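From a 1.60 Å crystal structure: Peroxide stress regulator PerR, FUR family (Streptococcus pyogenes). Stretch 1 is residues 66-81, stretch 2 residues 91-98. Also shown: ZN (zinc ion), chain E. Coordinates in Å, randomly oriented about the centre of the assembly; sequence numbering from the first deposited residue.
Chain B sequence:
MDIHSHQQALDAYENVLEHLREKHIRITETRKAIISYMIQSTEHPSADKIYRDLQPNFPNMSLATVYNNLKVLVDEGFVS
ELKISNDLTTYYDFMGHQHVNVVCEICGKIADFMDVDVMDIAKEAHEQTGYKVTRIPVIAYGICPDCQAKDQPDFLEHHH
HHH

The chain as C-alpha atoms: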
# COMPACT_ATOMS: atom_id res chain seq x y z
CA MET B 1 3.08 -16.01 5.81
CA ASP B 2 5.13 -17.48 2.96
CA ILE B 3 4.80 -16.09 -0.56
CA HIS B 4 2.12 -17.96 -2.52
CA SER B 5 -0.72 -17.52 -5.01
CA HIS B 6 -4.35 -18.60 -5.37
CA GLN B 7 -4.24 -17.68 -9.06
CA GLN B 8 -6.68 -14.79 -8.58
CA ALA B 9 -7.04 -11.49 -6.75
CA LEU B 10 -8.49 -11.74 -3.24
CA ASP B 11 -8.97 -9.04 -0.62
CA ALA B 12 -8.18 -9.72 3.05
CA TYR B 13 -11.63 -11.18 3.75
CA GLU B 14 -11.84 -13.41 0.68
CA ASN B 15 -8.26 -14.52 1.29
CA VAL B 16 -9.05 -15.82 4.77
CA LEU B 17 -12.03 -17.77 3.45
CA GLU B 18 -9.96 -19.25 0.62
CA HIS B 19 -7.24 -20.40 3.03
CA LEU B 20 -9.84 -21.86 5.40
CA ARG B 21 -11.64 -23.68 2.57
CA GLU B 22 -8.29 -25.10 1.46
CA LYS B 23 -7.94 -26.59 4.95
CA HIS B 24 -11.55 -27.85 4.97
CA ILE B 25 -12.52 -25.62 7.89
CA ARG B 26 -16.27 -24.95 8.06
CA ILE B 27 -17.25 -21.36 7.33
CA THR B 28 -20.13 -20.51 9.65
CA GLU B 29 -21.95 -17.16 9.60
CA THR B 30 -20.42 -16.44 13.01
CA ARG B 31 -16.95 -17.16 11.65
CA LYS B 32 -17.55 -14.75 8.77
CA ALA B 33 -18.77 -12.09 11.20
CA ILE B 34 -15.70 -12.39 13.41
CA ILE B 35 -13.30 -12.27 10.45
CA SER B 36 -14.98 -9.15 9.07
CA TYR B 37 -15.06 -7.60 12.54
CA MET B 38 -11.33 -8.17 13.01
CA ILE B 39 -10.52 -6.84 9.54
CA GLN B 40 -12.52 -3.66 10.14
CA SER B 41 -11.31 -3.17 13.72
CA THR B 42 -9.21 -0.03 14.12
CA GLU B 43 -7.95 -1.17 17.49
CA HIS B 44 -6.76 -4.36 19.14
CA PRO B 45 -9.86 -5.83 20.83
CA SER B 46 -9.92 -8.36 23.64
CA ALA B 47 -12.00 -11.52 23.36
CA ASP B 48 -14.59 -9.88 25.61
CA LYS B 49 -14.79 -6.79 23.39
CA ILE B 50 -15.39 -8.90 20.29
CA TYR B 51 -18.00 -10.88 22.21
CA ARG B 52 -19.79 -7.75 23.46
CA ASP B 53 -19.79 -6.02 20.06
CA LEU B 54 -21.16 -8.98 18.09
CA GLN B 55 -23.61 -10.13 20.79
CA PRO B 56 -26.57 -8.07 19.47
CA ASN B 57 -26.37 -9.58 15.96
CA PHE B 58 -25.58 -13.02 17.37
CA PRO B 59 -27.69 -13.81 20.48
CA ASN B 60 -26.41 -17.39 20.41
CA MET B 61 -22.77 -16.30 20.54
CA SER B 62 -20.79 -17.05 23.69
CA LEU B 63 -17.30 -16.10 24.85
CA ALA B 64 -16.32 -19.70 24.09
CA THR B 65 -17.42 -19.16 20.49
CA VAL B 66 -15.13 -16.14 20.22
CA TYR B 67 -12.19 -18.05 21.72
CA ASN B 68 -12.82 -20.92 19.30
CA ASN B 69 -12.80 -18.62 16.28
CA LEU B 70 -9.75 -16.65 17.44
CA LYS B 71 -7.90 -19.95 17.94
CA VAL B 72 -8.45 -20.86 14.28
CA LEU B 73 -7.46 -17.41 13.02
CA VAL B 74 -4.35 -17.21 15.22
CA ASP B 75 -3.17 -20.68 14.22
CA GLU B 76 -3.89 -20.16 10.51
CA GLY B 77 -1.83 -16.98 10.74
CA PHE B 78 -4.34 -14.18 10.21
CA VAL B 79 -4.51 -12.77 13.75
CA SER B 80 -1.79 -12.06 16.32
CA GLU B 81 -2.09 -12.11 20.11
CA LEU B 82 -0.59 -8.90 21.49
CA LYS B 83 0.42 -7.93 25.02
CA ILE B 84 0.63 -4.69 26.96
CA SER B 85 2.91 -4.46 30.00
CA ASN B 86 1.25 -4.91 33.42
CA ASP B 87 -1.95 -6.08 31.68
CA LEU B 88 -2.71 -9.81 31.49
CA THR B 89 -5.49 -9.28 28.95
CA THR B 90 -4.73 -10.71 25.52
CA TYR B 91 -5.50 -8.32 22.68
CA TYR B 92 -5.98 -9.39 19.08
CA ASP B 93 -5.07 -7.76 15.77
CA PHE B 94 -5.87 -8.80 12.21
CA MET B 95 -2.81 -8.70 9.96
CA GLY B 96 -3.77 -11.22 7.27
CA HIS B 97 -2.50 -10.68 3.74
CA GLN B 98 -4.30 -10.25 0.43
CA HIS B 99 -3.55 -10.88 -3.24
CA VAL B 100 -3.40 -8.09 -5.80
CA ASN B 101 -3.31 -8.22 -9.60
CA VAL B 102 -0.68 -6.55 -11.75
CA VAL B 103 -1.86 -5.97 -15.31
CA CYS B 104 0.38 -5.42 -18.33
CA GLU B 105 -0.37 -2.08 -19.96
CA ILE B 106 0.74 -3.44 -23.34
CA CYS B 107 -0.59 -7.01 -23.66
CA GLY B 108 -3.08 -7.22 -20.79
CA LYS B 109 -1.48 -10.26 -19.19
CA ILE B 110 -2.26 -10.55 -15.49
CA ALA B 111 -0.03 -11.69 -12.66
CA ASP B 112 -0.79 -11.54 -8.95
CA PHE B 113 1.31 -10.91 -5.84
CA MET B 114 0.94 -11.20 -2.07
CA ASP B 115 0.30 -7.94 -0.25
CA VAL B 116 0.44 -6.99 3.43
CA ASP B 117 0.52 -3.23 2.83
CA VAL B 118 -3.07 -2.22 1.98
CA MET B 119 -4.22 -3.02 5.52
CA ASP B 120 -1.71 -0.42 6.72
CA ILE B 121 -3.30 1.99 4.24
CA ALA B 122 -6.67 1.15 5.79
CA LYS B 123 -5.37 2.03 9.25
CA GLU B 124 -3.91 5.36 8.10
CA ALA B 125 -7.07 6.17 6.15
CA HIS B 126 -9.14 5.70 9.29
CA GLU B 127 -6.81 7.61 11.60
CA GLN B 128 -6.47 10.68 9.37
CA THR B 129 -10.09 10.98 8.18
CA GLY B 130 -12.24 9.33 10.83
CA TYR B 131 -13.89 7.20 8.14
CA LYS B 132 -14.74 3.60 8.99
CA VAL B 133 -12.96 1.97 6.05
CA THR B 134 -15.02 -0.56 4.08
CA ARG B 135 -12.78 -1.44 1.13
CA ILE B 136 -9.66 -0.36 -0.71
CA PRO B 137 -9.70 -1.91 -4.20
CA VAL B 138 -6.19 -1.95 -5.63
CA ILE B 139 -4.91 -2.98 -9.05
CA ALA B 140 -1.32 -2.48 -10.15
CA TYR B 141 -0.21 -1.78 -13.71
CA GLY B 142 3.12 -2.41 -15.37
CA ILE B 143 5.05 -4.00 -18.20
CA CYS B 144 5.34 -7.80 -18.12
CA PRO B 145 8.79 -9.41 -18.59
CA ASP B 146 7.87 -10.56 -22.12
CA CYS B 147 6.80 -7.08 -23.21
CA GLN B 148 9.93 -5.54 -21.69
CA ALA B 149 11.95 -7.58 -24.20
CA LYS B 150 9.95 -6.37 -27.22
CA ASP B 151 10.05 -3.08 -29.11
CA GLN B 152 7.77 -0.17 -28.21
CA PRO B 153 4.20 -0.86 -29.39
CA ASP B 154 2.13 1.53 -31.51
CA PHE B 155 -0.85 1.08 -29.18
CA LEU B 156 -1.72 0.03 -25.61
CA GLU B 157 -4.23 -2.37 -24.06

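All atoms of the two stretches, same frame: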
# COMPACT_ATOMS: atom_id res chain seq x y z
N VAL B 66 -16.16 -17.09 20.60
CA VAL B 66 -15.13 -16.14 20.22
C VAL B 66 -13.73 -16.73 20.36
O VAL B 66 -12.90 -16.62 19.45
CB VAL B 66 -15.25 -14.83 21.02
CG1 VAL B 66 -14.12 -13.88 20.67
CG2 VAL B 66 -16.60 -14.17 20.76
N TYR B 67 -13.46 -17.38 21.50
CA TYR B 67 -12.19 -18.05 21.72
C TYR B 67 -11.91 -19.09 20.64
O TYR B 67 -10.80 -19.18 20.11
CB TYR B 67 -12.18 -18.74 23.09
CG TYR B 67 -11.81 -17.85 24.26
CD1 TYR B 67 -10.75 -16.96 24.18
CD2 TYR B 67 -12.52 -17.92 25.45
CE1 TYR B 67 -10.41 -16.16 25.25
CE2 TYR B 67 -12.19 -17.12 26.53
CZ TYR B 67 -11.13 -16.24 26.42
OH TYR B 67 -10.80 -15.44 27.50
N ASN B 68 -12.94 -19.88 20.31
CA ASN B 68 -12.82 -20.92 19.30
C ASN B 68 -12.42 -20.35 17.94
O ASN B 68 -11.53 -20.88 17.27
CB ASN B 68 -14.13 -21.70 19.15
CG ASN B 68 -14.41 -22.60 20.34
OD1 ASN B 68 -13.51 -22.92 21.12
ND2 ASN B 68 -15.66 -23.02 20.48
N ASN B 69 -13.07 -19.26 17.56
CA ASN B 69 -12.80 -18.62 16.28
C ASN B 69 -11.43 -17.95 16.24
O ASN B 69 -10.72 -18.02 15.23
CB ASN B 69 -13.90 -17.62 15.93
CG ASN B 69 -15.12 -18.28 15.33
OD1 ASN B 69 -15.22 -18.44 14.11
ND2 ASN B 69 -16.06 -18.68 16.18
N LEU B 70 -11.06 -17.29 17.33
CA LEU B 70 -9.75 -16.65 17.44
C LEU B 70 -8.63 -17.68 17.36
O LEU B 70 -7.58 -17.43 16.77
CB LEU B 70 -9.64 -15.86 18.74
CG LEU B 70 -10.51 -14.60 18.85
CD1 LEU B 70 -10.40 -13.99 20.23
CD2 LEU B 70 -10.14 -13.58 17.78
N LYS B 71 -8.86 -18.85 17.96
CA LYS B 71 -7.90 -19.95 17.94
C LYS B 71 -7.58 -20.38 16.51
O LYS B 71 -6.42 -20.58 16.15
CB LYS B 71 -8.43 -21.13 18.74
CG LYS B 71 -7.65 -22.43 18.55
CD LYS B 71 -6.99 -22.87 19.84
CE LYS B 71 -7.08 -24.38 20.01
NZ LYS B 71 -6.55 -25.11 18.82
N VAL B 72 -8.62 -20.51 15.69
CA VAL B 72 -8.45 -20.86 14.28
C VAL B 72 -7.67 -19.78 13.54
O VAL B 72 -6.71 -20.07 12.83
CB VAL B 72 -9.81 -21.10 13.59
CG1 VAL B 72 -9.64 -21.18 12.08
CG2 VAL B 72 -10.48 -22.36 14.13
N LEU B 73 -8.09 -18.53 13.71
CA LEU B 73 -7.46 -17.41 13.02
C LEU B 73 -6.00 -17.20 13.43
O LEU B 73 -5.15 -16.89 12.59
CB LEU B 73 -8.27 -16.13 13.22
CG LEU B 73 -9.67 -16.15 12.61
CD1 LEU B 73 -10.34 -14.79 12.74
CD2 LEU B 73 -9.62 -16.58 11.15
N VAL B 74 -5.71 -17.36 14.72
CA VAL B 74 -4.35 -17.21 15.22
C VAL B 74 -3.45 -18.31 14.67
O VAL B 74 -2.34 -18.04 14.22
CB VAL B 74 -4.31 -17.20 16.77
CG1 VAL B 74 -2.89 -17.45 17.27
CG2 VAL B 74 -4.84 -15.88 17.31
N ASP B 75 -3.94 -19.54 14.71
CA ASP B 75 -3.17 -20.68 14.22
C ASP B 75 -2.95 -20.63 12.71
O ASP B 75 -1.87 -20.95 12.22
CB ASP B 75 -3.84 -22.00 14.62
CG ASP B 75 -3.84 -22.23 16.11
OD1 ASP B 75 -3.16 -21.47 16.83
OD2 ASP B 75 -4.53 -23.17 16.57
N GLU B 76 -3.99 -20.24 11.97
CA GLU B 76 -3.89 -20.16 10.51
C GLU B 76 -3.12 -18.92 10.05
O GLU B 76 -2.88 -18.74 8.86
CB GLU B 76 -5.28 -20.22 9.86
CG GLU B 76 -6.04 -21.52 10.12
CD GLU B 76 -5.30 -22.75 9.63
OE1 GLU B 76 -5.44 -23.82 10.26
OE2 GLU B 76 -4.59 -22.65 8.60
N GLY B 77 -2.74 -18.07 11.00
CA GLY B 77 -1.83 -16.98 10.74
C GLY B 77 -2.44 -15.68 10.23
O GLY B 77 -1.80 -14.95 9.48
N PHE B 78 -3.67 -15.39 10.65
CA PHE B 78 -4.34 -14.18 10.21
C PHE B 78 -4.55 -13.18 11.34
O PHE B 78 -4.89 -12.02 11.10
CB PHE B 78 -5.67 -14.52 9.53
CG PHE B 78 -5.53 -15.39 8.32
CD1 PHE B 78 -4.93 -14.90 7.17
CD2 PHE B 78 -5.98 -16.70 8.33
CE1 PHE B 78 -4.79 -15.70 6.05
CE2 PHE B 78 -5.85 -17.50 7.21
CZ PHE B 78 -5.25 -17.00 6.07
N VAL B 79 -4.35 -13.63 12.57
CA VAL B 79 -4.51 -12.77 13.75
C VAL B 79 -3.37 -13.02 14.74
O VAL B 79 -2.98 -14.16 14.96
CB VAL B 79 -5.88 -13.00 14.43
CG1 VAL B 79 -5.91 -12.38 15.83
CG2 VAL B 79 -7.01 -12.44 13.58
N SER B 80 -2.84 -11.95 15.32
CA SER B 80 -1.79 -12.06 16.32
C SER B 80 -2.28 -11.70 17.72
O SER B 80 -3.06 -10.76 17.89
CB SER B 80 -0.59 -11.19 15.94
OG SER B 80 -1.01 -9.87 15.63
N GLU B 81 -1.82 -12.44 18.72
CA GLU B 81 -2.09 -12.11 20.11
C GLU B 81 -1.05 -11.10 20.58
O GLU B 81 0.15 -11.37 20.52
CB GLU B 81 -2.02 -13.35 20.99
CG GLU B 81 -2.76 -14.56 20.46
CD GLU B 81 -2.74 -15.72 21.43
OE1 GLU B 81 -2.49 -16.87 20.99
OE2 GLU B 81 -2.96 -15.50 22.63
N TYR B 91 -4.85 -9.12 23.70
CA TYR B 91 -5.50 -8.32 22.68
C TYR B 91 -5.17 -8.89 21.31
O TYR B 91 -4.10 -9.44 21.10
CB TYR B 91 -5.09 -6.85 22.79
CG TYR B 91 -5.46 -6.25 24.12
CD1 TYR B 91 -6.76 -5.85 24.39
CD2 TYR B 91 -4.50 -6.09 25.12
CE1 TYR B 91 -7.10 -5.30 25.61
CE2 TYR B 91 -4.83 -5.54 26.34
CZ TYR B 91 -6.14 -5.15 26.59
OH TYR B 91 -6.47 -4.61 27.80
N TYR B 92 -6.11 -8.74 20.38
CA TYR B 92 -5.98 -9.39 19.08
C TYR B 92 -5.95 -8.36 17.95
O TYR B 92 -6.61 -7.33 18.02
CB TYR B 92 -7.13 -10.38 18.87
CG TYR B 92 -7.16 -11.48 19.91
CD1 TYR B 92 -6.56 -12.70 19.68
CD2 TYR B 92 -7.80 -11.28 21.13
CE1 TYR B 92 -6.58 -13.71 20.63
CE2 TYR B 92 -7.83 -12.28 22.09
CZ TYR B 92 -7.22 -13.49 21.83
OH TYR B 92 -7.25 -14.49 22.78
N ASP B 93 -5.18 -8.66 16.91
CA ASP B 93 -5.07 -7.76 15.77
C ASP B 93 -5.02 -8.55 14.47
O ASP B 93 -4.23 -9.47 14.32
CB ASP B 93 -3.80 -6.91 15.89
CG ASP B 93 -3.70 -5.87 14.79
OD1 ASP B 93 -4.69 -5.16 14.55
OD2 ASP B 93 -2.62 -5.77 14.17
N PHE B 94 -5.88 -8.18 13.53
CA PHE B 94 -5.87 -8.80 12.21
C PHE B 94 -4.72 -8.25 11.38
O PHE B 94 -4.57 -7.03 11.27
CB PHE B 94 -7.21 -8.57 11.50
CG PHE B 94 -7.36 -9.37 10.23
CD1 PHE B 94 -7.97 -10.61 10.25
CD2 PHE B 94 -6.89 -8.88 9.03
CE1 PHE B 94 -8.11 -11.35 9.09
CE2 PHE B 94 -7.03 -9.61 7.87
CZ PHE B 94 -7.64 -10.84 7.90
N MET B 95 -3.91 -9.13 10.82
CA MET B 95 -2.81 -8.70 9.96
C MET B 95 -2.70 -9.55 8.69
O MET B 95 -1.71 -9.48 7.96
CB MET B 95 -1.48 -8.66 10.74
CG MET B 95 -0.67 -9.95 10.77
SD MET B 95 -1.56 -11.39 11.38
CE MET B 95 -0.34 -12.09 12.50
N GLY B 96 -3.73 -10.34 8.43
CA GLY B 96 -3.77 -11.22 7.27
C GLY B 96 -3.52 -10.52 5.95
O GLY B 96 -3.89 -9.36 5.76
N HIS B 97 -2.89 -11.23 5.03
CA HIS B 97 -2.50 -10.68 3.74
C HIS B 97 -3.64 -10.70 2.72
O HIS B 97 -4.74 -11.19 2.99
CB HIS B 97 -1.35 -11.51 3.17
CG HIS B 97 -1.74 -12.92 2.85
ND1 HIS B 97 -1.75 -13.93 3.79
CD2 HIS B 97 -2.15 -13.49 1.69
CE1 HIS B 97 -2.14 -15.05 3.23
NE2 HIS B 97 -2.39 -14.82 1.95
N GLN B 98 -3.37 -10.17 1.54
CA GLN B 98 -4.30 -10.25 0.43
C GLN B 98 -3.51 -10.52 -0.85
O GLN B 98 -2.28 -10.59 -0.82
CB GLN B 98 -5.09 -8.95 0.28
CG GLN B 98 -4.24 -7.78 -0.18
CD GLN B 98 -5.07 -6.58 -0.57
OE1 GLN B 98 -4.54 -5.48 -0.68
NE2 GLN B 98 -6.36 -6.78 -0.80
ZN ZN E . -3.32 -16.14 0.47
O HOH W 1 -1.28 -13.47 6.68

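The backbone arrangement is a helix, a turn and a strand laid against a second strand. Helix 66-75 ends in a Schellman motif: Gly77 has positive phi (86°), which by itself favours glycine, and Phe78 N reaches back to Leu73 O at 2.9 Å. The chain then enters strand 79-81, which runs antiparallel to strand 91-94, with 155° between their directions and a closest axial approach of 4.7 Å. The helix axis comes no nearer than 10.5 Å to strand 91-94, a gap filled by side chains.

Backbone hydrogen bonds fix the register. Ser80 and Asp93 form the hydrogen-bonded pair: Ser80 N donates to Asp93 O at 3.0 Å and a near-linear 165°, and Asp93 N donates to Ser80 O at 3.1 Å and 147°. Val79 with Phe94 and Glu81 with Tyr92 are non-hydrogen-bonded pairs, their CA atoms 4.5 and 4.9 Å apart. Beyond the ladder, Phe78 O accepts from Met95 N at 3.1 Å and 164°, and only weakly from Gly96 N at 3.4 Å and 126°. CA-H...O contacts supplement these bonds, as between Val79 CA and Asp93 O (3.4 Å).

Apolar packing gathers on the sheet face that carries Val79, Glu81, Tyr92 and Phe94. Tyr92 has the largest area covered by the other stretch, 125 Å². Leu70 CD1 sits 3.6 Å from the centroid of its ring and 13° off the normal, a CH-pi contact that ties helix to strand. Val74 CG2 lies at the ring edge, 4.3 Å from Tyr92 CD1. Val79 packs against two alternate aromatic residues of the strand, with CG1 3.8 Å from Tyr92 CB and CG2 3.9 Å from Phe94 CD1. Phe78 CB lies 4.0 Å from Phe94 CE1.

On the face shared by Ser80 and Asp93, the Ser80 hydroxyl adds a weak hydrogen bond from OG to Asp93 O at 3.5 Å. Met95 starts sideways, but its end comes nearer, placing CE 3.6 Å from Ser80 CB.

At the turn, Gly96 CA lies at the edge of the Phe78 ring. Close packing leaves no room for a side chain here: an ideal CB on Gly96 would fall 3.0 Å from Phe78 CD1 and 2.8 Å from Phe94 CZ.

A water bridges the stretches, and a metal holds His97. The water donates to Gly77 O at 3.2 Å and accepts from His97 ND1 at 3.0 Å. The other ring nitrogen, His97 NE2, binds zinc at 2.2 Å, alongside ligands elsewhere in the structure.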